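Local coordinates for SusD superfamily protein (Bacteroides thetaiotaomicron VPI-5482, PDB 3HDX) that probably binds polysaccharide at the outer membrane of the bacterium as a SusD-family protein of carbohydrate metabolism, at residues Thr165-Leu170 against Leu197-Val202; Val87-Ala92 against Ala112-Leu117. One frame throughout, in Å; residues are numbered along the deposited sequence. Where two conformers were deposited one is given.

Contact 1 (Thr165-Leu170 against Leu197-Val202); sequences TAIEDL and LSAYSV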
loop_
_atom_site.group_PDB
_atom_site.type_symbol
_atom_site.label_atom_id
_atom_site.label_comp_id
_atom_site.label_asym_id
_atom_site.label_seq_id
_atom_site.Cartn_x
_atom_site.Cartn_y
_atom_site.Cartn_z
ATOM N N THR A 165 -4.249 20.059 0.824
ATOM C CA THR A 165 -3.606 21.087 1.679
ATOM C C THR A 165 -2.127 20.745 1.909
ATOM O O THR A 165 -1.236 21.600 1.701
ATOM C CB THR A 165 -4.359 21.255 2.997
ATOM O OG1 THR A 165 -5.651 21.778 2.707
ATOM C CG2 THR A 165 -3.653 22.181 3.967
ATOM N N ALA A 166 -1.855 19.473 2.222
ATOM C CA ALA A 166 -0.442 19.027 2.469
ATOM C C ALA A 166 0.441 19.256 1.229
ATOM O O ALA A 166 1.586 19.687 1.359
ATOM C CB ALA A 166 -0.367 17.563 2.880
ATOM N N ILE A 167 -0.117 19.000 0.048
ATOM C CA ILE A 167 0.596 19.122 -1.246
ATOM C C ILE A 167 1.153 20.546 -1.443
ATOM O O ILE A 167 2.180 20.715 -2.056
ATOM C CB ILE A 167 -0.334 18.666 -2.420
ATOM C CG1 ILE A 167 -0.329 17.120 -2.449
ATOM C CG2 ILE A 167 0.089 19.294 -3.790
ATOM C CD1 ILE A 167 -1.473 16.484 -3.271
ATOM N N GLU A 168 0.453 21.556 -0.921
ATOM C CA GLU A 168 0.946 22.937 -1.064
ATOM C C GLU A 168 2.335 23.119 -0.432
ATOM O O GLU A 168 3.134 23.941 -0.917
ATOM C CB GLU A 168 -0.099 23.947 -0.572
ATOM C CG GLU A 168 -1.300 23.958 -1.509
ATOM C CD GLU A 168 -0.876 24.319 -2.940
ATOM O OE1 GLU A 168 -0.514 25.512 -3.161
ATOM O OE2 GLU A 168 -0.856 23.414 -3.837
ATOM N N ASP A 169 2.635 22.348 0.616
ATOM C CA ASP A 169 3.918 22.432 1.339
ATOM C C ASP A 169 4.869 21.251 1.203
ATOM O O ASP A 169 6.035 21.385 1.575
ATOM C CB ASP A 169 3.677 22.729 2.826
ATOM C CG ASP A 169 3.104 24.109 3.065
ATOM O OD1 ASP A 169 3.549 25.047 2.396
ATOM O OD2 ASP A 169 2.239 24.258 3.953
ATOM N N LEU A 170 4.426 20.119 0.644
ATOM C CA LEU A 170 5.312 18.976 0.464
ATOM C C LEU A 170 6.203 19.208 -0.748
ATOM O O LEU A 170 5.674 19.475 -1.832
ATOM C CB LEU A 170 4.546 17.672 0.218
ATOM C CG LEU A 170 3.772 17.087 1.392
ATOM C CD1 LEU A 170 2.722 16.053 0.841
ATOM C CD2 LEU A 170 4.735 16.496 2.439
ATOM N N LEU A 197 4.585 13.748 -4.517
ATOM C CA LEU A 197 3.980 12.682 -5.330
ATOM C C LEU A 197 3.402 11.550 -4.481
ATOM O O LEU A 197 2.397 10.921 -4.872
ATOM C CB LEU A 197 4.899 12.187 -6.429
ATOM C CG LEU A 197 5.334 13.269 -7.425
ATOM C CD1 LEU A 197 6.163 12.630 -8.612
ATOM C CD2 LEU A 197 4.086 14.075 -7.959
ATOM N N SER A 198 4.007 11.303 -3.311
ATOM C CA SER A 198 3.411 10.346 -2.351
ATOM C C SER A 198 1.962 10.780 -2.062
ATOM O O SER A 198 1.025 9.978 -2.118
ATOM C CB SER A 198 4.199 10.328 -1.036
ATOM O OG SER A 198 5.593 10.176 -1.243
ATOM N N ALA A 199 1.766 12.066 -1.775
ATOM C CA ALA A 199 0.401 12.594 -1.485
ATOM C C ALA A 199 -0.525 12.444 -2.682
ATOM O O ALA A 199 -1.675 12.017 -2.546
ATOM C CB ALA A 199 0.462 14.052 -1.004
ATOM N N TYR A 200 -0.024 12.812 -3.867
ATOM C CA TYR A 200 -0.821 12.606 -5.095
ATOM C C TYR A 200 -1.215 11.145 -5.312
ATOM O O TYR A 200 -2.307 10.882 -5.819
ATOM C CB TYR A 200 -0.139 13.181 -6.341
ATOM C CG TYR A 200 -0.319 14.671 -6.547
ATOM C CD1 TYR A 200 -1.544 15.183 -6.924
ATOM C CD2 TYR A 200 0.725 15.558 -6.353
ATOM C CE1 TYR A 200 -1.729 16.545 -7.137
ATOM C CE2 TYR A 200 0.566 16.932 -6.606
ATOM C CZ TYR A 200 -0.652 17.422 -6.973
ATOM O OH TYR A 200 -0.852 18.752 -7.189
ATOM N N SER A 201 -0.346 10.221 -4.928
ATOM C CA SER A 201 -0.622 8.789 -5.102
ATOM C C SER A 201 -1.779 8.351 -4.219
ATOM O O SER A 201 -2.610 7.541 -4.656
ATOM C CB SER A 201 0.627 7.905 -4.877
ATOM O OG SER A 201 0.932 7.696 -3.511
ATOM N N VAL A 202 -1.846 8.898 -3.001
ATOM C CA VAL A 202 -2.954 8.594 -2.099
ATOM C C VAL A 202 -4.230 9.169 -2.715
ATOM O O VAL A 202 -5.270 8.509 -2.686
ATOM C CB VAL A 202 -2.683 9.046 -0.630
ATOM C CG1 VAL A 202 -3.858 8.634 0.270
ATOM C CG2 VAL A 202 -1.373 8.462 -0.119
#
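I167 meets A199 and Y200 with both of its branches: at chi1 -79° CG1 stands anti to the carbonyl carbon and carries CD1 toward the tyrosine, while CG2 lies anti to the backbone N. Y200, likewise with CG anti to its carbonyl carbon (chi1 -81°), swings its ring back to meet them. I167 CD1 sits 3.6 Å from the centroid of the Y200 ring and almost exactly on the ring normal, a CH-pi contact over the middle of the face. CG2 takes the outer end of the ring, 3.7 Å from Y200 CE2 and close to OH. Beyond CD1, on the same side of the ring, I167 CG1 lies 3.5 Å from A199 CB, tighter than usual for two carbons; the small A199 side chain lets I167 CA and A199 CA stand 6.5 Å apart. L170 CD1 touches the same methyl, A199 CB, also at 3.5 Å. Polar links lie beside this patch: K196 NZ hydrogen-bonds I167 O and L170 O, tying segment 165-170 to the first turn of helix 196-209. Helices 152-169 and 196-209 are consecutive in this SusD-like fold, and helices 213-226 and 104-129 flank them through F222 on the Y200 ring and A112 on L170.

Contact 2 (Val87-Ala92 against Ala112-Leu117); sequences VFMEKA and AQVRAL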
loop_
_atom_site.group_PDB
_atom_site.type_symbol
_atom_site.label_atom_id
_atom_site.label_comp_id
_atom_site.label_asym_id
_atom_site.label_seq_id
_atom_site.Cartn_x
_atom_site.Cartn_y
_atom_site.Cartn_z
ATOM N N VAL A 87 -1.413 15.709 17.511
ATOM C CA VAL A 87 -0.590 16.339 18.572
ATOM C C VAL A 87 0.562 17.131 17.946
ATOM O O VAL A 87 0.834 18.291 18.341
ATOM C CB VAL A 87 -0.066 15.299 19.613
ATOM C CG1 VAL A 87 0.934 15.971 20.583
ATOM C CG2 VAL A 87 -1.222 14.710 20.397
ATOM N N PHE A 88 1.236 16.534 16.954
ATOM C CA PHE A 88 2.342 17.204 16.294
ATOM C C PHE A 88 1.865 18.543 15.696
ATOM O O PHE A 88 2.504 19.584 15.881
ATOM C CB PHE A 88 2.963 16.304 15.206
ATOM C CG PHE A 88 4.216 16.870 14.597
ATOM C CD1 PHE A 88 4.177 17.913 13.681
ATOM C CD2 PHE A 88 5.468 16.371 14.975
ATOM C CE1 PHE A 88 5.343 18.446 13.184
ATOM C CE2 PHE A 88 6.606 16.887 14.466
ATOM C CZ PHE A 88 6.556 17.936 13.596
HETATM N N MSE A 89 0.723 18.535 15.011
HETATM C CA MSE A 89 0.225 19.767 14.387
HETATM C C MSE A 89 -0.160 20.828 15.410
HETATM O O MSE A 89 -0.051 22.020 15.108
HETATM C CB MSE A 89 -0.955 19.460 13.479
HETATM C CG MSE A 89 -0.550 18.528 12.325
HETATM SE SE MSE A 89 -2.009 17.815 11.322
HETATM C CE MSE A 89 -2.537 19.355 10.415
ATOM N N GLU A 90 -0.611 20.395 16.597
ATOM C CA GLU A 90 -0.981 21.318 17.662
ATOM C C GLU A 90 0.228 21.928 18.358
ATOM O O GLU A 90 0.190 23.131 18.726
ATOM C CB GLU A 90 -1.862 20.596 18.712
ATOM C CG GLU A 90 -3.224 20.204 18.163
ATOM C CD GLU A 90 -3.957 19.123 18.953
ATOM O OE1 GLU A 90 -3.490 18.762 20.083
ATOM O OE2 GLU A 90 -5.045 18.684 18.441
ATOM N N LYS A 91 1.276 21.111 18.536
ATOM C CA LYS A 91 2.411 21.496 19.392
ATOM C C LYS A 91 3.686 21.959 18.691
ATOM O O LYS A 91 4.399 22.816 19.215
ATOM C CB LYS A 91 2.700 20.343 20.339
ATOM C CG LYS A 91 1.527 20.002 21.262
ATOM C CD LYS A 91 1.178 21.120 22.223
ATOM C CE LYS A 91 0.031 20.712 23.171
ATOM N NZ LYS A 91 -0.099 21.633 24.332
ATOM N N ALA A 92 3.973 21.423 17.522
ATOM C CA ALA A 92 5.185 21.797 16.788
ATOM C C ALA A 92 5.328 23.287 16.413
ATOM O O ALA A 92 6.467 23.782 16.381
ATOM C CB ALA A 92 5.362 20.889 15.533
ATOM N N ALA A 112 3.172 19.265 6.887
ATOM C CA ALA A 112 2.630 18.666 5.664
ATOM C C ALA A 112 2.785 17.127 5.671
ATOM O O ALA A 112 1.869 16.407 5.262
ATOM C CB ALA A 112 3.254 19.311 4.430
ATOM N N GLN A 113 3.927 16.639 6.157
ATOM C CA GLN A 113 4.166 15.203 6.264
ATOM C C GLN A 113 3.198 14.544 7.213
ATOM O O GLN A 113 2.597 13.523 6.847
ATOM C CB GLN A 113 5.598 14.899 6.648
ATOM C CG GLN A 113 6.613 15.205 5.545
ATOM C CD GLN A 113 8.022 15.183 6.062
ATOM O OE1 GLN A 113 8.649 14.120 6.181
ATOM N NE2 GLN A 113 8.552 16.385 6.350
ATOM N N VAL A 114 3.070 15.091 8.441
ATOM C CA VAL A 114 2.178 14.444 9.424
ATOM C C VAL A 114 0.717 14.535 8.952
ATOM O O VAL A 114 -0.059 13.599 9.143
ATOM C CB VAL A 114 2.366 14.925 10.881
ATOM C CG1 VAL A 114 3.820 14.681 11.298
ATOM C CG2 VAL A 114 1.947 16.347 11.058
ATOM N N ARG A 115 0.349 15.647 8.326
ATOM C CA ARG A 115 -0.999 15.814 7.790
ATOM C C ARG A 115 -1.259 14.716 6.739
ATOM O O ARG A 115 -2.353 14.118 6.723
ATOM C CB ARG A 115 -1.169 17.205 7.149
ATOM C CG ARG A 115 -2.540 17.500 6.674
ATOM C CD ARG A 115 -2.655 18.802 5.964
ATOM N NE ARG A 115 -2.423 19.983 6.755
ATOM C CZ ARG A 115 -3.312 20.657 7.467
ATOM N NH1 ARG A 115 -4.512 20.170 7.717
ATOM N NH2 ARG A 115 -2.942 21.812 8.041
ATOM N N ALA A 116 -0.292 14.502 5.847
ATOM C CA ALA A 116 -0.425 13.485 4.798
ATOM C C ALA A 116 -0.469 12.064 5.387
ATOM O O ALA A 116 -1.229 11.221 4.898
ATOM C CB ALA A 116 0.716 13.630 3.755
ATOM N N LEU A 117 0.348 11.803 6.411
ATOM C CA LEU A 117 0.346 10.500 7.054
ATOM C C LEU A 117 -1.001 10.212 7.719
ATOM O O LEU A 117 -1.512 9.088 7.663
ATOM C CB LEU A 117 1.517 10.361 8.033
ATOM C CG LEU A 117 2.917 10.263 7.421
ATOM C CD1 LEU A 117 4.011 10.529 8.481
ATOM C CD2 LEU A 117 3.152 8.890 6.798
#
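F88 and M89, a selenomethionine, pack on V114 and R115 where helices 76-91 and 104-129 meet, a roughly antiparallel pair in the TPR-like helical region of this SusD-family protein, with helix 93-98 intervening in the chain. The axes of the short segments come within 9.7 Å at an angle of 151°. The tight, buried part centres on V114. Its CG1 lies over one face of the F88 ring, 4.2 Å from the centroid and displaced toward the rim, a CH-pi contact, while A92 CB, from the same segment as F88, lies against the opposite face. The other methyl, V114 CG2, fits between the two neighbours, 3.8 Å from F88 CD1 and 3.5 Å from M89 CG. V114 touches L18 and F88 touches A17, both of helix 11-30, which packs against this side.

The solvent side, where M89 and R115 are partly exposed, is not slack: two long side chains cross at about a right angle. M89 bends at its third torsion (chi3 72°), which turns CE over the guanidinium. R115 bends back at chi3 -66° and presents that flat group face-on, its NH1 held by a salt bridge to E162 of helix 152-169. Replacing R115 by an alanine is likely to leave E162 without this charged mate and the M89 methyl without the flat surface on which it rests. That methyl stands over the centre of the guanidinium, with M89 CE 3.3 Å from R115 CZ.

Helix 104-129 links the two contacts: it carries one half of contact 2 and packs against helix 152-169, the next helix in the chain, which carries one half of contact 1. The junction is close, with A166 CB 3.5 Å from A112 O and T165 CG2 3.8 Å from R115 NE. Contact 1 is the more buried and packs carbon on carbon, with a tyrosine hydroxyl at its edge. Contact 2, farther from the centre of the chain, keeps an apolar half but ends in a charged group at its partly exposed side. Their polar surroundings differ too: a lysine on backbone carbonyls beside contact 1, a salt bridge to helix 152-169 beside contact 2.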